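Local coordinates for stromal cell-derived factor 2-like protein (Arabidopsis thaliana, PDB 3MAL), which takes part in protein quality control and the unfolded protein response of the endoplasmic reticulum, in a complex with ERDJ3B and BIP1, at residues N61-K67 against I86-K92; R94-H100 against V112-D118; F33-H38 against Q49-P55. All coordinates share one frame. Residue numbers count along the deposited sequence, not the author numbering.

From the N terminus, contact 3 comes first: F33-H38 and Q49-P55 pair across a ten-residue connection in the first MIR repeat. Contact 1 opens after it, where N61-K67 and I86-K92, on neighbouring strands of the beta-trefoil barrel, pair across 18 residues. Contact 2 follows directly and joins R94-H100 to V112-D118 as the hairpin of the second repeat. The three lie in series, and none encloses or crosses another. Contacts 2 and 3 occupy equivalent places in two repeats and meet where C114 N bonds to Q49 O, in the sheet that caps the barrel. Contact 1 in the barrel wall reaches both: W64 NE1 bonds to L35 O, and H90 N to K95 O.

Contact 1 (N61-K67 against I86-K92); sequences NSYWIVK and IRLQHMK
Strands 64-67 and 86-90 run antiparallel at 152°, axes 4.3 Å apart. I65-Q89 and K67-R87 are hydrogen-bonded pairs (I65 N to Q89 O 2.7 Å, Q89 N to I65 O 3.0 Å, K67 N to R87 O 2.9 Å, R87 N to K67 O 2.8 Å); W64-H90 and V66-L88 are non-hydrogen-bonded. M91 N to Y63 O (3.1 Å) extends the pairing, and a water links Y63 O (2.8 Å) to K92 N (2.9 Å). These are neighbouring strands of the beta-trefoil barrel. W64 (m), V66 (t), L88 (m) and H90 (t) share one face; the H90 edge meets the W64 six-membered ring T-shaped, centroids 4.9 Å apart, and V66 CG2 lies 4.0 Å from L88 CD2. On the other face extended K67 brings NZ to Q89 OE1 at 2.7 Å. M91 SD makes an oblique Met-aromatic contact with Y63. H90 NE2 donates to N61 O (2.8 Å) and K92 NZ, also bonded to S60 OG, to N61 OD1 (3.0 Å), so side-chain polar bonds continue the join past the strands.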
loop_
_atom_site.group_PDB
_atom_site.type_symbol
_atom_site.label_atom_id
_atom_site.label_comp_id
_atom_site.label_asym_id
_atom_site.label_seq_id
_atom_site.Cartn_x
_atom_site.Cartn_y
_atom_site.Cartn_z
ATOM N N ASN A 61 4.324 7.647 -10.217
ATOM C CA ASN A 61 4.874 6.702 -9.241
ATOM C C ASN A 61 4.051 6.538 -7.958
ATOM O O ASN A 61 4.389 5.683 -7.111
ATOM C CB ASN A 61 6.324 7.082 -8.876
ATOM C CG ASN A 61 7.327 6.625 -9.913
ATOM O OD1 ASN A 61 7.074 5.673 -10.649
ATOM N ND2 ASN A 61 8.477 7.301 -9.982
ATOM N N SER A 62 2.971 7.315 -7.827
ATOM C CA SER A 62 2.038 7.146 -6.710
ATOM C C SER A 62 0.838 6.247 -6.988
ATOM O O SER A 62 -0.010 6.061 -6.098
ATOM C CB SER A 62 1.540 8.508 -6.213
ATOM O OG SER A 62 2.600 9.222 -5.617
ATOM N N TYR A 63 0.737 5.714 -8.212
ATOM C CA TYR A 63 -0.408 4.874 -8.569
ATOM C C TYR A 63 -0.169 3.394 -8.316
ATOM O O TYR A 63 0.929 2.874 -8.577
ATOM C CB TYR A 63 -0.836 5.099 -10.018
ATOM C CG TYR A 63 -1.786 6.258 -10.168
ATOM C CD1 TYR A 63 -1.396 7.439 -10.820
ATOM C CD2 TYR A 63 -3.077 6.181 -9.644
ATOM C CE1 TYR A 63 -2.303 8.518 -10.946
ATOM C CE2 TYR A 63 -3.968 7.238 -9.754
ATOM C CZ TYR A 63 -3.569 8.400 -10.391
ATOM O OH TYR A 63 -4.481 9.417 -10.474
ATOM N N TRP A 64 -1.218 2.749 -7.789
ATOM C CA TRP A 64 -1.241 1.329 -7.431
ATOM C C TRP A 64 -2.517 0.705 -8.031
ATOM O O TRP A 64 -3.580 1.333 -8.002
ATOM C CB TRP A 64 -1.248 1.167 -5.888
ATOM C CG TRP A 64 -0.057 1.809 -5.241
ATOM C CD1 TRP A 64 0.077 3.141 -4.877
ATOM C CD2 TRP A 64 1.186 1.172 -4.912
ATOM N NE1 TRP A 64 1.332 3.355 -4.347
ATOM C CE2 TRP A 64 2.030 2.163 -4.357
ATOM C CE3 TRP A 64 1.661 -0.144 -5.018
ATOM C CZ2 TRP A 64 3.322 1.877 -3.895
ATOM C CZ3 TRP A 64 2.966 -0.432 -4.571
ATOM C CH2 TRP A 64 3.780 0.582 -4.019
ATOM N N ILE A 65 -2.412 -0.522 -8.540
ATOM C CA ILE A 65 -3.595 -1.282 -8.988
ATOM C C ILE A 65 -4.099 -2.240 -7.890
ATOM O O ILE A 65 -3.330 -3.047 -7.357
ATOM C CB ILE A 65 -3.335 -2.040 -10.315
ATOM C CG1 ILE A 65 -2.851 -1.076 -11.400
ATOM C CG2 ILE A 65 -4.614 -2.734 -10.793
ATOM C CD1 ILE A 65 -3.879 0.029 -11.654
ATOM N N VAL A 66 -5.385 -2.141 -7.519
ATOM C CA VAL A 66 -5.955 -3.037 -6.504
ATOM C C VAL A 66 -6.253 -4.394 -7.159
ATOM O O VAL A 66 -6.990 -4.467 -8.156
ATOM C CB VAL A 66 -7.279 -2.486 -5.931
ATOM C CG1 VAL A 66 -7.782 -3.360 -4.776
ATOM C CG2 VAL A 66 -7.131 -1.034 -5.519
ATOM N N LYS A 67 -5.661 -5.457 -6.612
ATOM C CA LYS A 67 -5.864 -6.799 -7.162
ATOM C C LYS A 67 -6.240 -7.852 -6.097
ATOM O O LYS A 67 -5.882 -7.712 -4.909
ATOM C CB LYS A 67 -4.618 -7.241 -7.950
ATOM C CG LYS A 67 -4.442 -6.502 -9.279
ATOM C CD LYS A 67 -3.274 -7.078 -10.123
ATOM C CE LYS A 67 -3.113 -6.232 -11.380
ATOM N NZ LYS A 67 -2.210 -6.823 -12.441
ATOM N N ILE A 86 -6.028 -8.416 -0.202
ATOM C CA ILE A 86 -5.744 -7.742 -1.473
ATOM C C ILE A 86 -4.237 -7.639 -1.732
ATOM O O ILE A 86 -3.398 -7.893 -0.833
ATOM C CB ILE A 86 -6.372 -6.293 -1.569
ATOM C CG1 ILE A 86 -5.635 -5.300 -0.643
ATOM C CG2 ILE A 86 -7.896 -6.312 -1.302
ATOM C CD1 ILE A 86 -6.077 -3.827 -0.812
ATOM N N ARG A 87 -3.913 -7.284 -2.973
ATOM C CA ARG A 87 -2.549 -6.961 -3.389
ATOM C C ARG A 87 -2.615 -5.545 -4.004
ATOM O O ARG A 87 -3.653 -5.145 -4.563
ATOM C CB ARG A 87 -2.029 -7.985 -4.407
ATOM C CG ARG A 87 -1.867 -9.418 -3.838
ATOM C CD ARG A 87 -1.232 -10.411 -4.832
ATOM N NE ARG A 87 -2.079 -10.627 -5.990
ATOM C CZ ARG A 87 -1.689 -11.168 -7.139
ATOM N NH1 ARG A 87 -0.437 -11.567 -7.322
ATOM N NH2 ARG A 87 -2.558 -11.266 -8.126
ATOM N N LEU A 88 -1.529 -4.785 -3.870
ATOM C CA LEU A 88 -1.423 -3.489 -4.511
ATOM C C LEU A 88 -0.218 -3.540 -5.422
ATOM O O LEU A 88 0.900 -3.696 -4.961
ATOM C CB LEU A 88 -1.278 -2.348 -3.471
ATOM C CG LEU A 88 -2.531 -2.066 -2.640
ATOM C CD1 LEU A 88 -2.178 -1.079 -1.508
ATOM C CD2 LEU A 88 -3.660 -1.500 -3.529
ATOM N N GLN A 89 -0.454 -3.450 -6.730
ATOM C CA GLN A 89 0.658 -3.550 -7.671
ATOM C C GLN A 89 1.001 -2.150 -8.154
ATOM O O GLN A 89 0.137 -1.444 -8.629
ATOM C CB GLN A 89 0.299 -4.462 -8.849
ATOM C CG GLN A 89 1.503 -4.736 -9.759
ATOM C CD GLN A 89 1.159 -5.649 -10.935
ATOM O OE1 GLN A 89 0.028 -5.640 -11.446
ATOM N NE2 GLN A 89 2.145 -6.424 -11.382
ATOM N N HIS A 90 2.268 -1.774 -8.037
ATOM C CA HIS A 90 2.771 -0.473 -8.463
ATOM C C HIS A 90 2.654 -0.389 -9.981
ATOM O O HIS A 90 3.173 -1.252 -10.697
ATOM C CB HIS A 90 4.240 -0.325 -8.024
ATOM C CG HIS A 90 4.778 1.069 -8.140
ATOM N ND1 HIS A 90 5.878 1.378 -8.920
ATOM C CD2 HIS A 90 4.394 2.231 -7.556
ATOM C CE1 HIS A 90 6.138 2.670 -8.820
ATOM N NE2 HIS A 90 5.247 3.214 -8.007
ATOM N N MET A 91 1.976 0.644 -10.476
ATOM C CA MET A 91 1.690 0.724 -11.903
ATOM C C MET A 91 2.953 0.873 -12.738
ATOM O O MET A 91 3.081 0.251 -13.796
ATOM C CB MET A 91 0.743 1.875 -12.220
ATOM C CG MET A 91 -0.735 1.572 -12.041
ATOM S SD MET A 91 -1.753 2.902 -12.760
ATOM C CE MET A 91 -1.665 2.557 -14.499
ATOM N N LYS A 92 3.874 1.692 -12.263
ATOM C CA LYS A 92 5.048 2.053 -13.049
ATOM C C LYS A 92 6.083 0.945 -13.129
ATOM O O LYS A 92 6.700 0.777 -14.177
ATOM C CB LYS A 92 5.684 3.353 -12.508
ATOM C CG LYS A 92 4.877 4.618 -12.831
ATOM C CD LYS A 92 5.099 5.073 -14.246
ATOM C CE LYS A 92 6.520 5.562 -14.453
ATOM N NZ LYS A 92 6.835 6.636 -13.517
HETATM O O HOH W 1 3.055 3.665 -10.236
#

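Contact 2 (R94-H100 against V112-D118); sequences RKWLHSH and VSCFGDD
In the beta hairpin of the second MIR repeat, part of the beta-trefoil cap, strands 96-100 and 112-115 run antiparallel at 129°, axes 4.5 Å apart. W96-F115 is a hydrogen-bonded pair, satisfied by W96 N to F115 O (2.8 Å) and F115 N to W96 O (2.9 Å). In the next such pair S113 N donates to H98 O at 2.8 Å, while the return bond from H98 N to S113 O (2.8 Å) is weak. L97-C114 is non-hydrogen-bonded. Beyond F115 the chain turns through G116 at positive phi, and side chains take over: K95 NZ donates to G116 O (2.9 Å) and W96 NE1 to D117 O (2.9 Å), and R94 NH1 forms a salt bridge with D118 OD2 (2.9 Å), an oxygen that also accepts from Q89. H98 ND1 is hydrogen-bonded to D125 OD1, and S113 OG to Q48. The H98 ring (t) forms an offset stack with F115 (t), centroids 4.3 Å apart and planes at 14°, with F115 CB 3.6 Å from the H98 ring centroid.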
loop_
_atom_site.group_PDB
_atom_site.type_symbol
_atom_site.label_atom_id
_atom_site.label_comp_id
_atom_site.label_asym_id
_atom_site.label_seq_id
_atom_site.Cartn_x
_atom_site.Cartn_y
_atom_site.Cartn_z
ATOM N N ARG A 94 5.435 -2.464 -11.833
ATOM C CA ARG A 94 4.822 -3.792 -11.805
ATOM C C ARG A 94 5.177 -4.651 -10.578
ATOM O O ARG A 94 4.810 -5.833 -10.520
ATOM C CB ARG A 94 5.153 -4.549 -13.109
ATOM C CG ARG A 94 4.443 -3.991 -14.286
ATOM C CD ARG A 94 3.191 -4.839 -14.409
ATOM N NE ARG A 94 2.012 -4.027 -14.473
ATOM C CZ ARG A 94 0.774 -4.496 -14.451
ATOM N NH1 ARG A 94 0.532 -5.803 -14.341
ATOM N NH2 ARG A 94 -0.217 -3.636 -14.528
ATOM N N LYS A 95 5.867 -4.073 -9.594
ATOM C CA LYS A 95 6.204 -4.812 -8.360
ATOM C C LYS A 95 5.065 -4.713 -7.332
ATOM O O LYS A 95 4.231 -3.803 -7.413
ATOM C CB LYS A 95 7.557 -4.353 -7.762
ATOM C CG LYS A 95 8.770 -4.485 -8.732
ATOM C CD LYS A 95 10.069 -4.681 -7.914
ATOM C CE LYS A 95 11.321 -4.988 -8.767
ATOM N NZ LYS A 95 11.041 -5.898 -9.912
ATOM N N TRP A 96 5.024 -5.661 -6.393
ATOM C CA TRP A 96 3.899 -5.796 -5.439
ATOM C C TRP A 96 4.255 -5.167 -4.102
ATOM O O TRP A 96 5.357 -5.378 -3.613
ATOM C CB TRP A 96 3.571 -7.287 -5.211
ATOM C CG TRP A 96 3.300 -7.997 -6.486
ATOM C CD1 TRP A 96 4.195 -8.679 -7.268
ATOM C CD2 TRP A 96 2.052 -8.043 -7.162
ATOM N NE1 TRP A 96 3.563 -9.155 -8.400
ATOM C CE2 TRP A 96 2.247 -8.771 -8.357
ATOM C CE3 TRP A 96 0.779 -7.533 -6.879
ATOM C CZ2 TRP A 96 1.210 -9.008 -9.261
ATOM C CZ3 TRP A 96 -0.253 -7.791 -7.763
ATOM C CH2 TRP A 96 -0.031 -8.507 -8.948
ATOM N N LEU A 97 3.335 -4.393 -3.517
ATOM C CA LEU A 97 3.507 -3.920 -2.129
ATOM C C LEU A 97 3.753 -5.135 -1.201
ATOM O O LEU A 97 2.975 -6.089 -1.205
ATOM C CB LEU A 97 2.259 -3.149 -1.660
ATOM C CG LEU A 97 2.457 -2.427 -0.315
ATOM C CD1 LEU A 97 3.556 -1.343 -0.444
ATOM C CD2 LEU A 97 1.119 -1.868 0.254
ATOM N N HIS A 98 4.824 -5.093 -0.417
ATOM C CA HIS A 98 5.379 -6.316 0.217
ATOM C C HIS A 98 5.895 -6.004 1.623
ATOM O O HIS A 98 6.364 -4.892 1.903
ATOM C CB HIS A 98 6.547 -6.834 -0.649
ATOM C CG HIS A 98 7.053 -8.214 -0.311
ATOM N ND1 HIS A 98 6.480 -9.369 -0.808
ATOM C CD2 HIS A 98 8.147 -8.612 0.387
ATOM C CE1 HIS A 98 7.177 -10.418 -0.397
ATOM N NE2 HIS A 98 8.191 -9.985 0.329
ATOM N N SER A 99 5.827 -6.981 2.493
ATOM C CA SER A 99 6.485 -6.925 3.821
ATOM C C SER A 99 7.061 -8.304 4.245
ATOM O O SER A 99 6.935 -9.246 3.541
ATOM C CB SER A 99 5.763 -6.162 4.954
ATOM O OG SER A 99 6.530 -5.838 6.082
ATOM N N HIS A 100 7.771 -8.299 5.371
ATOM C CA HIS A 100 8.602 -9.356 5.838
ATOM C C HIS A 100 9.407 -8.896 7.076
ATOM O O HIS A 100 9.287 -7.808 7.528
ATOM C CB HIS A 100 9.497 -9.856 4.723
ATOM C CG HIS A 100 10.181 -8.797 3.910
ATOM N ND1 HIS A 100 10.260 -7.473 4.267
ATOM C CD2 HIS A 100 10.816 -8.892 2.723
ATOM C CE1 HIS A 100 10.950 -6.812 3.366
ATOM N NE2 HIS A 100 11.296 -7.648 2.413
ATOM N N VAL A 112 8.825 -2.227 4.596
ATOM C CA VAL A 112 7.850 -2.300 3.527
ATOM C C VAL A 112 8.532 -2.052 2.187
ATOM O O VAL A 112 9.137 -0.983 1.980
ATOM C CB VAL A 112 6.665 -1.300 3.776
ATOM C CG1 VAL A 112 5.699 -1.313 2.607
ATOM C CG2 VAL A 112 5.914 -1.710 5.027
ATOM N N SER A 113 8.443 -3.046 1.292
ATOM C CA SER A 113 9.131 -2.985 0.000
ATOM C C SER A 113 8.204 -3.225 -1.188
ATOM O O SER A 113 6.983 -3.453 -1.035
ATOM C CB SER A 113 10.285 -4.016 -0.048
ATOM O OG SER A 113 9.786 -5.353 -0.075
ATOM N N CYS A 114 8.791 -3.141 -2.381
ATOM C CA CYS A 114 8.141 -3.591 -3.607
ATOM C C CYS A 114 8.869 -4.844 -4.112
ATOM O O CYS A 114 10.094 -4.831 -4.298
ATOM C CB CYS A 114 8.116 -2.474 -4.677
ATOM S SG CYS A 114 6.472 -1.665 -4.787
ATOM N N PHE A 115 8.107 -5.919 -4.334
ATOM C CA PHE A 115 8.663 -7.251 -4.581
ATOM C C PHE A 115 8.196 -7.833 -5.914
ATOM O O PHE A 115 7.070 -7.599 -6.355
ATOM C CB PHE A 115 8.240 -8.189 -3.435
ATOM C CG PHE A 115 8.525 -9.656 -3.666
ATOM C CD1 PHE A 115 7.557 -10.495 -4.228
ATOM C CD2 PHE A 115 9.750 -10.212 -3.279
ATOM C CE1 PHE A 115 7.816 -11.843 -4.447
ATOM C CE2 PHE A 115 10.008 -11.566 -3.471
ATOM C CZ PHE A 115 9.043 -12.383 -4.047
ATOM N N GLY A 116 9.055 -8.644 -6.517
ATOM C CA GLY A 116 8.642 -9.471 -7.640
ATOM C C GLY A 116 8.267 -8.716 -8.892
ATOM O O GLY A 116 8.816 -7.661 -9.192
ATOM N N ASP A 117 7.329 -9.269 -9.635
ATOM C CA ASP A 117 6.901 -8.658 -10.868
ATOM C C ASP A 117 5.715 -9.443 -11.364
ATOM O O ASP A 117 5.114 -10.182 -10.620
ATOM C CB ASP A 117 8.024 -8.691 -11.908
ATOM C CG ASP A 117 8.480 -10.115 -12.239
ATOM O OD1 ASP A 117 7.668 -11.052 -12.265
ATOM O OD2 ASP A 117 9.678 -10.312 -12.456
ATOM N N ASP A 118 5.362 -9.309 -12.626
ATOM C CA ASP A 118 4.182 -10.030 -13.084
ATOM C C ASP A 118 4.259 -11.543 -13.111
ATOM O O ASP A 118 3.241 -12.200 -13.252
ATOM C CB ASP A 118 3.742 -9.543 -14.437
ATOM C CG ASP A 118 2.962 -8.294 -14.338
ATOM O OD1 ASP A 118 3.504 -7.266 -14.747
ATOM O OD2 ASP A 118 1.836 -8.326 -13.813
#

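Contact 3 (F33-H38 against Q49-P55); sequences FRLHSH and QSVTGFP
H36 lays its imidazole against the ring of F54 in an offset stack, centroids 4.5 Å apart and planes 14° from parallel; both side chains are t at chi1 with chi2 near 90° in magnitude, and H36 CB comes within 3.4 Å of F54 CB. The same imidazole donates from ND1 to T52 OG1 (3.1 Å), a hydroxyl that is also bonded to Q169. Beneath these side chains, strands 34-38 and 49-54 run antiparallel at 136°, their axes 4.5 Å apart at closest. R34-F54 is a hydrogen-bonded pair, with R34 N to F54 O and F54 N to R34 O both 2.8 Å. At H36-T52, T52 N donates to H36 O at 2.9 Å, but H36 N to T52 O, also 2.9 Å, is bent and weak. L35-G53 is non-hydrogen-bonded, and G53 CA lies 3.4 Å from R34 O. The two strands belong to the first MIR repeat, in the cap of the beta-trefoil, where strand 49-54 also borders strands 110-115 and 170-175. On the face away from H36, L35 (t, p) sets CD1 3.6 Å from V51 CG1 and also touches V172. At one end the F33 ring (m) carries P55 over its face, with P55 CB 3.7 Å from the ring centroid. The R34 guanidinium forms a salt bridge with E188 and a hydrogen bond to K32 O. At the other end H38 (p) swings its ring back so that NE2 donates to S50 OG at 2.9 Å, and S37 OG lies 2.8 Å from S50 O and 2.9 Å from Q49 OE1.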
loop_
_atom_site.group_PDB
_atom_site.type_symbol
_atom_site.label_atom_id
_atom_site.label_comp_id
_atom_site.label_asym_id
_atom_site.label_seq_id
_atom_site.Cartn_x
_atom_site.Cartn_y
_atom_site.Cartn_z
ATOM N N PHE A 33 0.931 12.508 2.963
ATOM C CA PHE A 33 1.868 11.958 1.960
ATOM C C PHE A 33 1.267 10.745 1.236
ATOM O O PHE A 33 0.425 10.022 1.789
ATOM C CB PHE A 33 3.235 11.597 2.597
ATOM C CG PHE A 33 4.152 12.807 2.847
ATOM C CD1 PHE A 33 3.665 13.974 3.467
ATOM C CD2 PHE A 33 5.498 12.765 2.482
ATOM C CE1 PHE A 33 4.517 15.093 3.693
ATOM C CE2 PHE A 33 6.348 13.853 2.710
ATOM C CZ PHE A 33 5.848 15.031 3.322
ATOM N N ARG A 34 1.700 10.519 -0.002
ATOM C CA ARG A 34 1.155 9.427 -0.794
ATOM C C ARG A 34 2.086 8.203 -0.845
ATOM O O ARG A 34 3.296 8.323 -1.018
ATOM C CB ARG A 34 0.853 9.881 -2.229
ATOM C CG ARG A 34 -0.351 10.731 -2.382
ATOM C CD ARG A 34 0.030 12.197 -2.257
ATOM N NE ARG A 34 -0.893 13.058 -2.982
ATOM C CZ ARG A 34 -1.729 13.895 -2.391
ATOM N NH1 ARG A 34 -1.718 14.001 -1.067
ATOM N NH2 ARG A 34 -2.551 14.641 -3.115
ATOM N N LEU A 35 1.497 7.017 -0.725
ATOM C CA LEU A 35 2.247 5.782 -0.926
ATOM C C LEU A 35 2.895 5.789 -2.318
ATOM O O LEU A 35 2.221 6.000 -3.330
ATOM C CB LEU A 35 1.320 4.564 -0.713
ATOM C CG LEU A 35 1.988 3.176 -0.671
ATOM C CD1 LEU A 35 2.846 3.028 0.610
ATOM C CD2 LEU A 35 0.941 2.044 -0.807
ATOM N N HIS A 36 4.206 5.543 -2.362
ATOM C CA HIS A 36 5.012 5.813 -3.526
ATOM C C HIS A 36 6.136 4.776 -3.696
ATOM O O HIS A 36 6.695 4.249 -2.718
ATOM C CB HIS A 36 5.578 7.243 -3.375
ATOM C CG HIS A 36 6.647 7.623 -4.358
ATOM N ND1 HIS A 36 7.982 7.392 -4.124
ATOM C CD2 HIS A 36 6.587 8.331 -5.513
ATOM C CE1 HIS A 36 8.693 7.873 -5.129
ATOM N NE2 HIS A 36 7.868 8.455 -5.980
ATOM N N SER A 37 6.450 4.457 -4.950
ATOM C CA SER A 37 7.619 3.608 -5.229
ATOM C C SER A 37 8.355 4.127 -6.445
ATOM O O SER A 37 7.961 5.133 -7.041
ATOM C CB SER A 37 7.250 2.107 -5.344
ATOM O OG SER A 37 8.401 1.272 -5.186
ATOM N N HIS A 38 9.423 3.441 -6.817
ATOM C CA HIS A 38 10.319 3.935 -7.848
ATOM C C HIS A 38 11.372 2.861 -8.066
ATOM O O HIS A 38 11.448 1.925 -7.288
ATOM C CB HIS A 38 10.956 5.278 -7.446
ATOM C CG HIS A 38 11.401 5.378 -6.004
ATOM N ND1 HIS A 38 11.635 6.593 -5.391
ATOM C CD2 HIS A 38 11.653 4.434 -5.068
ATOM C CE1 HIS A 38 12.036 6.387 -4.148
ATOM N NE2 HIS A 38 12.063 5.087 -3.929
ATOM N N GLN A 49 13.222 -3.314 -3.796
ATOM C CA GLN A 49 12.799 -1.968 -4.229
ATOM C C GLN A 49 12.128 -1.238 -3.081
ATOM O O GLN A 49 11.243 -1.801 -2.398
ATOM C CB GLN A 49 11.830 -2.083 -5.406
ATOM C CG GLN A 49 11.387 -0.733 -6.035
ATOM C CD GLN A 49 10.495 -0.937 -7.254
ATOM O OE1 GLN A 49 9.288 -0.650 -7.216
ATOM N NE2 GLN A 49 11.079 -1.454 -8.337
ATOM N N SER A 50 12.515 0.021 -2.878
ATOM C CA SER A 50 12.040 0.806 -1.749
ATOM C C SER A 50 10.672 1.446 -1.999
ATOM O O SER A 50 10.218 1.596 -3.142
ATOM C CB SER A 50 13.065 1.879 -1.385
ATOM O OG SER A 50 13.207 2.799 -2.461
ATOM N N VAL A 51 10.000 1.741 -0.897
ATOM C CA VAL A 51 8.656 2.330 -0.882
ATOM C C VAL A 51 8.751 3.513 0.107
ATOM O O VAL A 51 9.402 3.399 1.140
ATOM C CB VAL A 51 7.602 1.276 -0.421
ATOM C CG1 VAL A 51 6.257 1.949 -0.071
ATOM C CG2 VAL A 51 7.414 0.200 -1.484
ATOM N N THR A 52 8.124 4.641 -0.226
ATOM C CA THR A 52 8.176 5.853 0.596
ATOM C C THR A 52 6.841 6.573 0.615
ATOM O O THR A 52 5.900 6.201 -0.115
ATOM C CB THR A 52 9.225 6.883 0.068
ATOM O OG1 THR A 52 8.765 7.455 -1.167
ATOM C CG2 THR A 52 10.604 6.247 -0.120
ATOM N N GLY A 53 6.758 7.595 1.466
ATOM C CA GLY A 53 5.688 8.572 1.416
ATOM C C GLY A 53 6.123 9.769 0.587
ATOM O O GLY A 53 7.160 10.348 0.839
ATOM N N PHE A 54 5.325 10.123 -0.414
ATOM C CA PHE A 54 5.660 11.188 -1.374
ATOM C C PHE A 54 4.653 12.372 -1.290
ATOM O O PHE A 54 3.451 12.179 -1.413
ATOM C CB PHE A 54 5.650 10.583 -2.786
ATOM C CG PHE A 54 6.203 11.479 -3.835
ATOM C CD1 PHE A 54 7.575 11.474 -4.112
ATOM C CD2 PHE A 54 5.364 12.325 -4.564
ATOM C CE1 PHE A 54 8.096 12.310 -5.097
ATOM C CE2 PHE A 54 5.881 13.167 -5.557
ATOM C CZ PHE A 54 7.242 13.163 -5.822
ATOM N N PRO A 55 5.143 13.615 -1.127
ATOM C CA PRO A 55 4.152 14.695 -0.893
ATOM C C PRO A 55 3.474 15.359 -2.119
ATOM O O PRO A 55 2.337 15.835 -1.993
ATOM C CB PRO A 55 4.958 15.733 -0.099
ATOM C CG PRO A 55 6.393 15.549 -0.609
ATOM C CD PRO A 55 6.541 14.075 -0.948
#